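Side-chain contacts in oxalate biosynthetic component 1 (Burkholderia thailandensis, PDB 5IKY), which makes oxalate as a bifunctional enzyme, joining an alpha/beta-fold serine hydrolase activity to an additional lyase activity in quorum sensing-dependent oxalogenesis: residues S838-R841 / E845-I848; F857-D862 / A941-V946; S936-A941 / A978-D983. All coordinates share one frame; numbering follows the deposited sequence.

Contact 1 of 3, residues S838-R841 / E845-I848; sequences SGRR and ETVI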
loop_
_atom_site.group_PDB
_atom_site.type_symbol
_atom_site.label_atom_id
_atom_site.label_comp_id
_atom_site.label_asym_id
_atom_site.label_seq_id
_atom_site.Cartn_x
_atom_site.Cartn_y
_atom_site.Cartn_z
ATOM N N SER A 838 13.671 -29.550 21.063
ATOM C CA SER A 838 14.963 -30.196 21.231
ATOM C C SER A 838 16.039 -29.380 20.522
ATOM O O SER A 838 15.812 -28.859 19.428
ATOM C CB SER A 838 14.931 -31.626 20.689
ATOM O OG SER A 838 16.227 -32.198 20.683
ATOM N N GLY A 839 17.205 -29.264 21.148
ATOM C CA GLY A 839 18.291 -28.478 20.591
ATOM C C GLY A 839 19.228 -29.298 19.725
ATOM O O GLY A 839 20.002 -28.750 18.941
ATOM N N ARG A 840 19.160 -30.617 19.873
ATOM C CA ARG A 840 20.007 -31.526 19.108
ATOM C C ARG A 840 19.169 -32.623 18.461
ATOM O O ARG A 840 18.055 -32.902 18.902
ATOM C CB ARG A 840 21.082 -32.144 20.005
ATOM C CG ARG A 840 21.954 -31.130 20.732
ATOM C CD ARG A 840 23.136 -30.688 19.884
ATOM N NE ARG A 840 24.169 -31.719 19.802
ATOM C CZ ARG A 840 25.289 -31.713 20.520
ATOM N NH1 ARG A 840 25.524 -30.729 21.378
ATOM N NH2 ARG A 840 26.174 -32.692 20.383
ATOM N N ARG A 841 19.707 -33.244 17.415
ATOM C CA ARG A 841 19.007 -34.328 16.734
ATOM C C ARG A 841 19.681 -35.673 16.984
ATOM O O ARG A 841 20.625 -35.768 17.771
ATOM C CB ARG A 841 18.921 -34.058 15.231
ATOM C CG ARG A 841 17.866 -33.032 14.849
ATOM C CD ARG A 841 17.787 -32.851 13.341
ATOM N NE ARG A 841 16.715 -31.933 12.962
ATOM C CZ ARG A 841 16.463 -31.550 11.715
ATOM N NH1 ARG A 841 17.208 -32.003 10.714
ATOM N NH2 ARG A 841 15.466 -30.712 11.468
ATOM N N GLU A 845 23.240 -33.327 15.180
ATOM C CA GLU A 845 23.159 -32.048 14.485
ATOM C C GLU A 845 22.395 -31.034 15.329
ATOM O O GLU A 845 21.375 -31.363 15.934
ATOM C CB GLU A 845 22.495 -32.214 13.117
ATOM C CG GLU A 845 22.634 -31.008 12.208
ATOM C CD GLU A 845 21.798 -31.124 10.946
ATOM O OE1 GLU A 845 20.735 -30.471 10.870
ATOM O OE2 GLU A 845 22.202 -31.871 10.031
ATOM N N THR A 846 22.899 -29.806 15.374
ATOM C CA THR A 846 22.281 -28.746 16.163
ATOM C C THR A 846 21.012 -28.227 15.483
ATOM O O THR A 846 20.963 -28.095 14.260
ATOM C CB THR A 846 23.264 -27.575 16.391
ATOM O OG1 THR A 846 24.471 -28.071 16.982
ATOM C CG2 THR A 846 22.657 -26.523 17.305
ATOM N N VAL A 847 19.986 -27.946 16.282
ATOM C CA VAL A 847 18.737 -27.404 15.760
ATOM C C VAL A 847 18.752 -25.879 15.790
ATOM O O VAL A 847 18.777 -25.270 16.860
ATOM C CB VAL A 847 17.520 -27.911 16.558
ATOM C CG1 VAL A 847 16.247 -27.239 16.070
ATOM C CG2 VAL A 847 17.407 -29.423 16.453
ATOM N N ILE A 848 18.744 -25.269 14.609
ATOM C CA ILE A 848 18.721 -23.814 14.498
ATOM C C ILE A 848 17.443 -23.333 13.820
ATOM O O ILE A 848 16.576 -24.134 13.468
ATOM C CB ILE A 848 19.938 -23.282 13.718
ATOM C CG1 ILE A 848 20.042 -23.970 12.355
ATOM C CG2 ILE A 848 21.213 -23.489 14.521
ATOM C CD1 ILE A 848 21.185 -23.461 11.504
#

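Contact 2 of 3, residues F857-D862 / A941-V946; sequences FALNAD and AQQLDV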
loop_
_atom_site.group_PDB
_atom_site.type_symbol
_atom_site.label_atom_id
_atom_site.label_comp_id
_atom_site.label_asym_id
_atom_site.label_seq_id
_atom_site.Cartn_x
_atom_site.Cartn_y
_atom_site.Cartn_z
ATOM N N PHE A 857 8.122 -25.097 5.835
ATOM C CA PHE A 857 7.819 -25.059 4.407
ATOM C C PHE A 857 7.667 -26.450 3.801
ATOM O O PHE A 857 6.889 -26.643 2.867
ATOM C CB PHE A 857 8.903 -24.285 3.656
ATOM C CG PHE A 857 8.824 -22.797 3.843
ATOM C CD1 PHE A 857 7.792 -22.071 3.273
ATOM C CD2 PHE A 857 9.781 -22.123 4.584
ATOM C CE1 PHE A 857 7.713 -20.704 3.440
ATOM C CE2 PHE A 857 9.708 -20.753 4.756
ATOM C CZ PHE A 857 8.672 -20.042 4.183
ATOM N N ALA A 858 8.414 -27.415 4.326
ATOM C CA ALA A 858 8.309 -28.790 3.854
ATOM C C ALA A 858 6.939 -29.361 4.202
ATOM O O ALA A 858 6.378 -30.157 3.449
ATOM C CB ALA A 858 9.414 -29.647 4.451
ATOM N N LEU A 859 6.406 -28.945 5.346
ATOM C CA LEU A 859 5.073 -29.358 5.766
ATOM C C LEU A 859 4.029 -28.763 4.830
ATOM O O LEU A 859 3.049 -29.420 4.477
ATOM C CB LEU A 859 4.801 -28.933 7.209
ATOM C CG LEU A 859 3.502 -29.455 7.828
ATOM C CD1 LEU A 859 3.522 -30.973 7.898
ATOM C CD2 LEU A 859 3.277 -28.853 9.204
ATOM N N ASN A 860 4.249 -27.512 4.435
ATOM C CA ASN A 860 3.398 -26.848 3.453
ATOM C C ASN A 860 3.312 -27.626 2.145
ATOM O O ASN A 860 2.253 -27.693 1.521
ATOM C CB ASN A 860 3.916 -25.437 3.161
ATOM C CG ASN A 860 3.480 -24.420 4.195
ATOM O OD1 ASN A 860 2.939 -24.767 5.245
ATOM N ND2 ASN A 860 3.719 -23.149 3.901
ATOM N N ALA A 861 4.438 -28.211 1.742
ATOM C CA ALA A 861 4.546 -28.881 0.449
ATOM C C ALA A 861 4.138 -30.345 0.524
ATOM O O ALA A 861 4.297 -31.090 -0.444
ATOM C CB ALA A 861 5.965 -28.760 -0.085
ATOM N N ASP A 862 3.614 -30.756 1.673
ATOM C CA ASP A 862 3.180 -32.133 1.869
ATOM C C ASP A 862 1.686 -32.268 1.578
ATOM O O ASP A 862 0.855 -31.772 2.337
ATOM C CB ASP A 862 3.495 -32.590 3.294
ATOM C CG ASP A 862 3.390 -34.093 3.465
ATOM O OD1 ASP A 862 3.557 -34.825 2.465
ATOM O OD2 ASP A 862 3.147 -34.540 4.605
ATOM N N ALA A 941 2.126 -28.404 15.678
ATOM C CA ALA A 941 0.838 -28.953 16.089
ATOM C C ALA A 941 0.282 -29.938 15.066
ATOM O O ALA A 941 -0.127 -31.043 15.418
ATOM C CB ALA A 941 -0.153 -27.832 16.326
ATOM N N GLN A 942 0.266 -29.533 13.800
ATOM C CA GLN A 942 -0.265 -30.380 12.738
ATOM C C GLN A 942 0.599 -31.619 12.523
ATOM O O GLN A 942 0.124 -32.633 12.012
ATOM C CB GLN A 942 -0.389 -29.592 11.434
ATOM C CG GLN A 942 -1.723 -28.883 11.272
ATOM C CD GLN A 942 -1.725 -27.906 10.117
ATOM O OE1 GLN A 942 -2.670 -27.861 9.328
ATOM N NE2 GLN A 942 -0.666 -27.111 10.013
ATOM N N GLN A 943 1.865 -31.537 12.915
ATOM C CA GLN A 943 2.749 -32.692 12.844
ATOM C C GLN A 943 2.428 -33.681 13.962
ATOM O O GLN A 943 2.715 -34.872 13.845
ATOM C CB GLN A 943 4.215 -32.259 12.911
ATOM C CG GLN A 943 4.734 -31.677 11.605
ATOM C CD GLN A 943 6.105 -31.049 11.746
ATOM O OE1 GLN A 943 7.124 -31.737 11.697
ATOM N NE2 GLN A 943 6.138 -29.731 11.914
ATOM N N LEU A 944 1.829 -33.186 15.043
ATOM C CA LEU A 944 1.373 -34.061 16.119
ATOM C C LEU A 944 0.133 -34.825 15.672
ATOM O O LEU A 944 -0.050 -35.994 16.016
ATOM C CB LEU A 944 1.066 -33.270 17.393
ATOM C CG LEU A 944 2.152 -32.377 17.996
ATOM C CD1 LEU A 944 1.767 -31.954 19.409
ATOM C CD2 LEU A 944 3.507 -33.063 17.985
ATOM N N ASP A 945 -0.718 -34.149 14.906
ATOM C CA ASP A 945 -1.937 -34.750 14.379
ATOM C C ASP A 945 -1.604 -35.871 13.401
ATOM O O ASP A 945 -2.252 -36.918 13.398
ATOM C CB ASP A 945 -2.800 -33.688 13.694
ATOM C CG ASP A 945 -3.150 -32.536 14.617
ATOM O OD1 ASP A 945 -2.684 -32.537 15.776
ATOM O OD2 ASP A 945 -3.878 -31.620 14.179
ATOM N N VAL A 946 -0.590 -35.635 12.574
ATOM C CA VAL A 946 -0.134 -36.616 11.596
ATOM C C VAL A 946 0.334 -37.902 12.271
ATOM O O VAL A 946 -0.055 -39.001 11.873
ATOM C CB VAL A 946 1.013 -36.050 10.729
ATOM C CG1 VAL A 946 1.690 -37.159 9.939
ATOM C CG2 VAL A 946 0.490 -34.967 9.797
#

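Contact 3 of 3, residues S936-A941 / A978-D983; sequences SGIATA and ADIHLD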
loop_
_atom_site.group_PDB
_atom_site.type_symbol
_atom_site.label_atom_id
_atom_site.label_comp_id
_atom_site.label_asym_id
_atom_site.label_seq_id
_atom_site.Cartn_x
_atom_site.Cartn_y
_atom_site.Cartn_z
ATOM N N SER A 936 5.904 -20.845 14.260
ATOM C CA SER A 936 5.962 -22.194 13.708
ATOM C C SER A 936 5.189 -23.190 14.566
ATOM O O SER A 936 5.181 -24.387 14.282
ATOM C CB SER A 936 7.416 -22.650 13.565
ATOM O OG SER A 936 8.111 -22.520 14.794
ATOM N N GLY A 937 4.543 -22.686 15.614
ATOM C CA GLY A 937 3.790 -23.523 16.529
ATOM C C GLY A 937 2.664 -24.282 15.853
ATOM O O GLY A 937 2.398 -25.438 16.182
ATOM N N ILE A 938 2.003 -23.632 14.900
ATOM C CA ILE A 938 0.903 -24.260 14.180
ATOM C C ILE A 938 1.410 -25.425 13.324
ATOM O O ILE A 938 0.681 -26.386 13.071
ATOM C CB ILE A 938 0.147 -23.234 13.296
ATOM C CG1 ILE A 938 -1.096 -23.869 12.669
ATOM C CG2 ILE A 938 1.062 -22.652 12.227
ATOM C CD1 ILE A 938 -2.045 -24.470 13.680
ATOM N N ALA A 939 2.668 -25.345 12.900
ATOM C CA ALA A 939 3.278 -26.409 12.110
ATOM C C ALA A 939 3.575 -27.625 12.979
ATOM O O ALA A 939 3.286 -28.760 12.597
ATOM C CB ALA A 939 4.549 -25.914 11.441
ATOM N N THR A 940 4.157 -27.375 14.147
ATOM C CA THR A 940 4.476 -28.434 15.096
ATOM C C THR A 940 3.204 -29.164 15.516
ATOM O O THR A 940 3.198 -30.385 15.671
ATOM C CB THR A 940 5.195 -27.874 16.345
ATOM O OG1 THR A 940 6.435 -27.269 15.957
ATOM C CG2 THR A 940 5.472 -28.981 17.353
ATOM N N ALA A 941 2.126 -28.404 15.678
ATOM C CA ALA A 941 0.838 -28.953 16.089
ATOM C C ALA A 941 0.282 -29.938 15.066
ATOM O O ALA A 941 -0.127 -31.043 15.418
ATOM C CB ALA A 941 -0.153 -27.832 16.326
ATOM N N ALA A 978 2.728 -21.082 9.161
ATOM C CA ALA A 978 2.622 -22.245 8.291
ATOM C C ALA A 978 1.175 -22.432 7.858
ATOM O O ALA A 978 0.254 -22.004 8.555
ATOM C CB ALA A 978 3.140 -23.494 8.995
ATOM N N ASP A 979 0.978 -23.064 6.706
ATOM C CA ASP A 979 -0.364 -23.296 6.189
ATOM C C ASP A 979 -1.150 -24.249 7.077
ATOM O O ASP A 979 -0.603 -25.216 7.607
ATOM C CB ASP A 979 -0.307 -23.854 4.765
ATOM C CG ASP A 979 0.035 -22.798 3.736
ATOM O OD1 ASP A 979 -0.193 -21.600 4.008
ATOM O OD2 ASP A 979 0.522 -23.168 2.646
ATOM N N ILE A 980 -2.435 -23.961 7.242
ATOM C CA ILE A 980 -3.336 -24.873 7.931
ATOM C C ILE A 980 -4.035 -25.751 6.907
ATOM O O ILE A 980 -4.890 -25.283 6.152
ATOM C CB ILE A 980 -4.384 -24.127 8.770
ATOM C CG1 ILE A 980 -3.703 -23.248 9.820
ATOM C CG2 ILE A 980 -5.329 -25.118 9.434
ATOM C CD1 ILE A 980 -4.672 -22.462 10.675
ATOM N N HIS A 981 -3.658 -27.023 6.869
ATOM C CA HIS A 981 -4.257 -27.961 5.933
ATOM C C HIS A 981 -5.688 -28.260 6.354
ATOM O O HIS A 981 -5.935 -29.105 7.215
ATOM C CB HIS A 981 -3.430 -29.239 5.854
ATOM C CG HIS A 981 -1.988 -29.001 5.529
ATOM N ND1 HIS A 981 -1.487 -29.106 4.249
ATOM C CD2 HIS A 981 -0.944 -28.651 6.315
ATOM C CE1 HIS A 981 -0.194 -28.835 4.263
ATOM N NE2 HIS A 981 0.161 -28.556 5.505
ATOM N N LEU A 982 -6.623 -27.550 5.733
ATOM C CA LEU A 982 -8.025 -27.585 6.121
ATOM C C LEU A 982 -8.662 -28.964 5.949
ATOM O O LEU A 982 -9.551 -29.339 6.711
ATOM C CB LEU A 982 -8.805 -26.542 5.314
ATOM C CG LEU A 982 -10.299 -26.392 5.599
ATOM C CD1 LEU A 982 -10.545 -26.193 7.085
ATOM C CD2 LEU A 982 -10.864 -25.230 4.802
ATOM N N ASP A 983 -8.195 -29.720 4.961
ATOM C CA ASP A 983 -8.812 -31.002 4.626
ATOM C C ASP A 983 -8.159 -32.198 5.320
ATOM O O ASP A 983 -8.476 -33.346 5.009
ATOM C CB ASP A 983 -8.787 -31.216 3.110
ATOM C CG ASP A 983 -9.700 -30.258 2.372
ATOM O OD1 ASP A 983 -10.696 -29.803 2.975
ATOM O OD2 ASP A 983 -9.424 -29.961 1.190
#

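Contact 1 of 3, residues S838-R841 / E845-I848
Two backbone hydrogen bonds join Gly839 to Val847 and Arg841 to Glu845, and they frame an isolated antiparallel bridge. Val847 N donates to Gly839 O at 2.8 Å; the bond is nearly straight at nitrogen (166°), although the donor stands above the carbonyl plane. Arg841 N reaches Glu845 O at 2.9 Å, with the N-H bent to 136° but the approach lying in the plane of the carbonyl. Between them Arg840 and Thr846 form a non-hydrogen-bonded pair, CA to CA 4.6 Å, where Arg840 CA also makes a CA-H...O contact with Glu845 O.

The charged pair is looser. Glu845 has CG anti to its backbone N (chi1 -168°) and an extended chain beyond, which carries the carboxylate alongside the extended Arg841 chain. Arg841 NH1 and Glu845 OE1 make a long salt bridge, 3.8 Å, probably held by charge alone, since no N-H points at the oxygen; the firmer partner of Arg841 is Glu871, salt-bridged to NE.

Val847 CG2 lies against the carbonyl Ser838 O (3.4 Å). Its apolar contact is with Arg841 CG at 4.0 Å, the Val847 and Arg841 side chains crossing at about a right angle. Within 838-841, Ser838 OG donates to Arg840 O at 2.6 Å on an in-plane lone pair.

Both segments belong to the loop from strand 832-836 to helix 849-860, whose N-cap position is Ile848. Helix 715-734 packs on Glu845, Thr846 and Ile848, and helix 870-879 on Ser838 and Val847, while Gly839 pairs through its backbone with Ala743.

Contact 2 of 3, residues F857-D862 / A941-V946
Gln943 NE2, 4.0 Å from Leu859 CD2, is gripped by two acceptors: it donates hydrogen bonds to Asn855 OD1 and to Ala939 O, one turn back in its own helix. Gln943 OE1 accepts from Ser869 N. Three bonds fix the amide's rotation and satisfy its buried polar ends, leaving the aliphatic part as a packing surface.

That surface is Gln943 CG, set beside the backbone N by chi1 (-77°); the extended chain beyond carries the amide outward. The fork of Leu859 straddles it, CD1 and CD2 both 4.0 Å from Gln943 CG. Leu859 leaves its helix toward 941-946, and with Leu859 CG anti to its N (chi1 -173°) both methyls come to the glutamine at a slant. Gln942 CB adds a thinner touch, 4.4 Å from Leu859 CD2; its amide is engaged by the 978-983 loop, OE1 accepting from His981 N and NE2 donating to Asp979 O. No hydrogen bond joins the segments, yet the helices are bonded through Asn855, just outside 857-862.

The contact sets the end of helix 849-860 against helix 937-955. Beyond it Phe857 packs on helix 715-734, and Asp945 binds Thr987 N just ahead of strand 988-992.

Contact 3 of 3, residues S936-A941 / A978-D983
Ile938 meets Ile980 at about a right angle, and turns a second branch onto Ala978. In the crossing, Ile938 CG1 lies 3.9 Å from Ile980 CG1, so the ethyl arms touch at their inner carbons. Two different torsions bring them together: Ile938 carries CG1 opposite its backbone N (chi1 -174°), whereas Ile980 holds CG1 beside its own N (chi1 -59°), a torsion that lets Ile980 CG1 meet the helix although its side chain does not leave the backbone straight toward it.

The same rotation of Ile938 leaves CG2 between backbone N and carbonyl carbon, from where it settles on the backbone and methyl of Ala978: 3.8 Å to Ala978 O and 3.9 Å to Ala978 CB. Ala978 CB points toward the helix and also meets Ala939 CB at 3.7 Å. One methyl is therefore flanked by two neighbouring residues of the first helical turn, and the short side chains let the backbones approach to 5.7 Å between the CA atoms of Ala939 and Ala978.

Helix 937-955 begins right after strand 929-935, where alpha/beta hydrolases usually carry the nucleophile elbow; the loop following strand 969-976 packs against that helical start. Ile938 and Ile980 both rest on Val989 of strand 988-992, and Ala939 and Ala978 both touch Arg856.

All side-chain to side-chain contacts across the segments are apolar and no hydrogen bond crosses, so the fit rests on non-directional van der Waals contact. Directional hold on the loop comes instead from nearby polar groups: Asn860 OD1 takes Asp979 N, and Asp979 OD2 bonds Thr1005 OG1.

How the contacts relate
Following the chain, contact 1 closes first, shutting a three-residue turn within the loop that leaves strand 832-836 and enters helix 849-860. It is complete before the others open and stands apart, about 8 Å from contact 2 and 9 Å from contact 3 at the nearest atoms. Contact 2 then spans 78 residues from that helix's end to helix 937-955. Contact 3 begins inside this span, at the start of helix 937-955, and closes beyond it on the loop after strand 969-976, so the two cross and share Ala941. Together contacts 2 and 3 tie two helices and a strand-connecting loop of the hydrolase-like C-terminal region.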